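Local structure of HpcH/HpaI aldolase (Desulfitobacterium hafniense, 3QZ6) at residues Lys7-Leu10 with Ser15-Gly18. The protein belongs to the HpcH/HpaI aldolase/citrate lyase family and folds as a TIM barrel of eight parallel strands, two chains making up the assembly. Sequence-based numbering, arbitrary orientation.
Sequences KKKL and SVVG
Val16, at the start of the first barrel strand, reaches helix 6-11 with both of its methyls, each meeting a different residue. Its CG1 sits 3.8 Å from Lys9 CB and 4.0 Å from Lys9 CD, the lysine's methylenes passing slantwise across that methyl. Its CG2 turns instead to Leu10, 3.9 Å from CD2, the two side chains meeting at about a right angle. The valine's chi1 of -62° assigns the two methyls: CG1 goes to the lysine, while CG2, flanked by both main-chain neighbours of CA, goes to the leucine. With its outer torsions all near 180°, the Lys9 chain stretches out and carries NZ past the valine to a salt bridge with Asp39. The same carboxylate accepts a hydrogen bond from Val17 N, which ties the lysine's charged end to the strand that its methylenes touch. Leu10 also packs on Phe145 of strand 145-150, and its carbonyl O accepts a hydrogen bond from Gln231 NE2, a residue whose backbone pairs with Val16. Helix 6-11 thus lies against the end of the barrel where its strands begin. Ser15, its CB directed away from the helix, uses OG in a hydrogen bond with Asn260 N of the second subunit. The direct contact is aliphatic and sets no hydrogen-bond direction; Asp39 and Gln231, each bonded to both segments, probably fix how the helix sits on the strand.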
ATOM      1  N   LYS A   7      16.915  -1.447  19.892  1.00 22.49           N
ATOM      2  CA  LYS A   7      17.636  -2.208  20.922  1.00 27.73           C
ATOM      3  C   LYS A   7      17.256  -1.763  22.329  1.00 27.58           C
ATOM      4  O   LYS A   7      17.281  -2.554  23.270  1.00 28.62           O
ATOM      5  CB  LYS A   7      19.151  -2.115  20.739  1.00 26.83           C
ATOM      6  CG  LYS A   7      19.650  -2.782  19.477  1.00 30.59           C
ATOM      7  CD  LYS A   7      20.496  -3.995  19.771  1.00 33.38           C
ATOM      8  CE  LYS A   7      21.616  -3.669  20.729  1.00 39.09           C
ATOM      9  NZ  LYS A   7      22.727  -4.649  20.631  1.00 39.41           N
ATOM     10  N   LYS A   8      16.904  -0.490  22.467  1.00 25.83           N
ATOM     11  CA  LYS A   8      16.461   0.042  23.749  1.00 30.72           C
ATOM     12  C   LYS A   8      15.225  -0.725  24.234  1.00 28.90           C
ATOM     13  O   LYS A   8      15.144  -1.132  25.389  1.00 29.12           O
ATOM     14  CB  LYS A   8      16.152   1.531  23.595  1.00 33.43           C
ATOM     15  CG  LYS A   8      16.161   2.333  24.872  1.00 50.78           C
ATOM     16  CD  LYS A   8      16.111   3.825  24.548  1.00 67.73           C
ATOM     17  CE  LYS A   8      15.850   4.676  25.790  1.00 78.49           C
ATOM     18  NZ  LYS A   8      15.686   6.123  25.449  1.00 80.00           N
ATOM     19  N   LYS A   9      14.267  -0.934  23.342  1.00 27.63           N
ATOM     20  CA  LYS A   9      13.080  -1.718  23.666  1.00 23.40           C
ATOM     21  C   LYS A   9      13.411  -3.169  23.998  1.00 24.82           C
ATOM     22  O   LYS A   9      12.915  -3.718  24.979  1.00 30.00           O
ATOM     23  CB  LYS A   9      12.094  -1.676  22.501  1.00 22.07           C
ATOM     24  CG  LYS A   9      11.557  -0.284  22.223  1.00 25.86           C
ATOM     25  CD  LYS A   9      10.730  -0.251  20.943  1.00 25.27           C
ATOM     26  CE  LYS A   9      10.041   1.099  20.789  1.00 31.25           C
ATOM     27  NZ  LYS A   9       9.402   1.227  19.456  1.00 27.67           N
ATOM     28  N   LEU A  10      14.248  -3.790  23.174  1.00 24.48           N
ATOM     29  CA  LEU A  10      14.586  -5.192  23.353  1.00 22.82           C
ATOM     30  C   LEU A  10      15.316  -5.364  24.667  1.00 34.54           C
ATOM     31  O   LEU A  10      15.081  -6.321  25.409  1.00 32.14           O
ATOM     32  CB  LEU A  10      15.479  -5.681  22.213  1.00 26.93           C
ATOM     33  CG  LEU A  10      14.813  -5.786  20.844  1.00 27.77           C
ATOM     34  CD1 LEU A  10      15.839  -6.153  19.784  1.00 22.96           C
ATOM     35  CD2 LEU A  10      13.685  -6.803  20.894  1.00 22.44           C
ATOM     36  N   SER A  15       8.404  -6.965  23.996  1.00 24.42           N
ATOM     37  CA  SER A  15       8.072  -7.580  22.723  1.00 25.03           C
ATOM     38  C   SER A  15       7.882  -6.456  21.712  1.00 28.34           C
ATOM     39  O   SER A  15       7.290  -5.435  22.032  1.00 27.16           O
ATOM     40  CB  SER A  15       6.778  -8.378  22.845  1.00 23.73           C
ATOM     41  OG  SER A  15       6.862  -9.315  23.906  1.00 30.17           O
ATOM     42  N   VAL A  16       8.395  -6.625  20.499  1.00 25.51           N
ATOM     43  CA  VAL A  16       8.246  -5.583  19.484  1.00 25.73           C
ATOM     44  C   VAL A  16       7.702  -6.171  18.195  1.00 29.50           C
ATOM     45  O   VAL A  16       7.935  -7.338  17.883  1.00 28.42           O
ATOM     46  CB  VAL A  16       9.571  -4.840  19.221  1.00 27.53           C
ATOM     47  CG1 VAL A  16      10.031  -4.129  20.489  1.00 24.80           C
ATOM     48  CG2 VAL A  16      10.644  -5.809  18.727  1.00 27.36           C
ATOM     49  N   VAL A  17       6.975  -5.352  17.448  1.00 24.92           N
ATOM     50  CA  VAL A  17       6.229  -5.834  16.301  1.00 22.75           C
ATOM     51  C   VAL A  17       6.608  -5.075  15.033  1.00 24.44           C
ATOM     52  O   VAL A  17       6.654  -3.838  15.023  1.00 18.73           O
ATOM     53  CB  VAL A  17       4.708  -5.715  16.545  1.00 23.96           C
ATOM     54  CG1 VAL A  17       3.938  -6.449  15.459  1.00 19.77           C
ATOM     55  CG2 VAL A  17       4.340  -6.271  17.938  1.00 22.83           C
ATOM     56  N   GLY A  18       6.874  -5.827  13.968  1.00 21.53           N
ATOM     57  CA  GLY A  18       7.285  -5.253  12.701  1.00 19.13           C
ATOM     58  C   GLY A  18       6.599  -5.945  11.542  1.00 23.07           C
ATOM     59  O   GLY A  18       5.890  -6.941  11.722  1.00 21.49           O
TER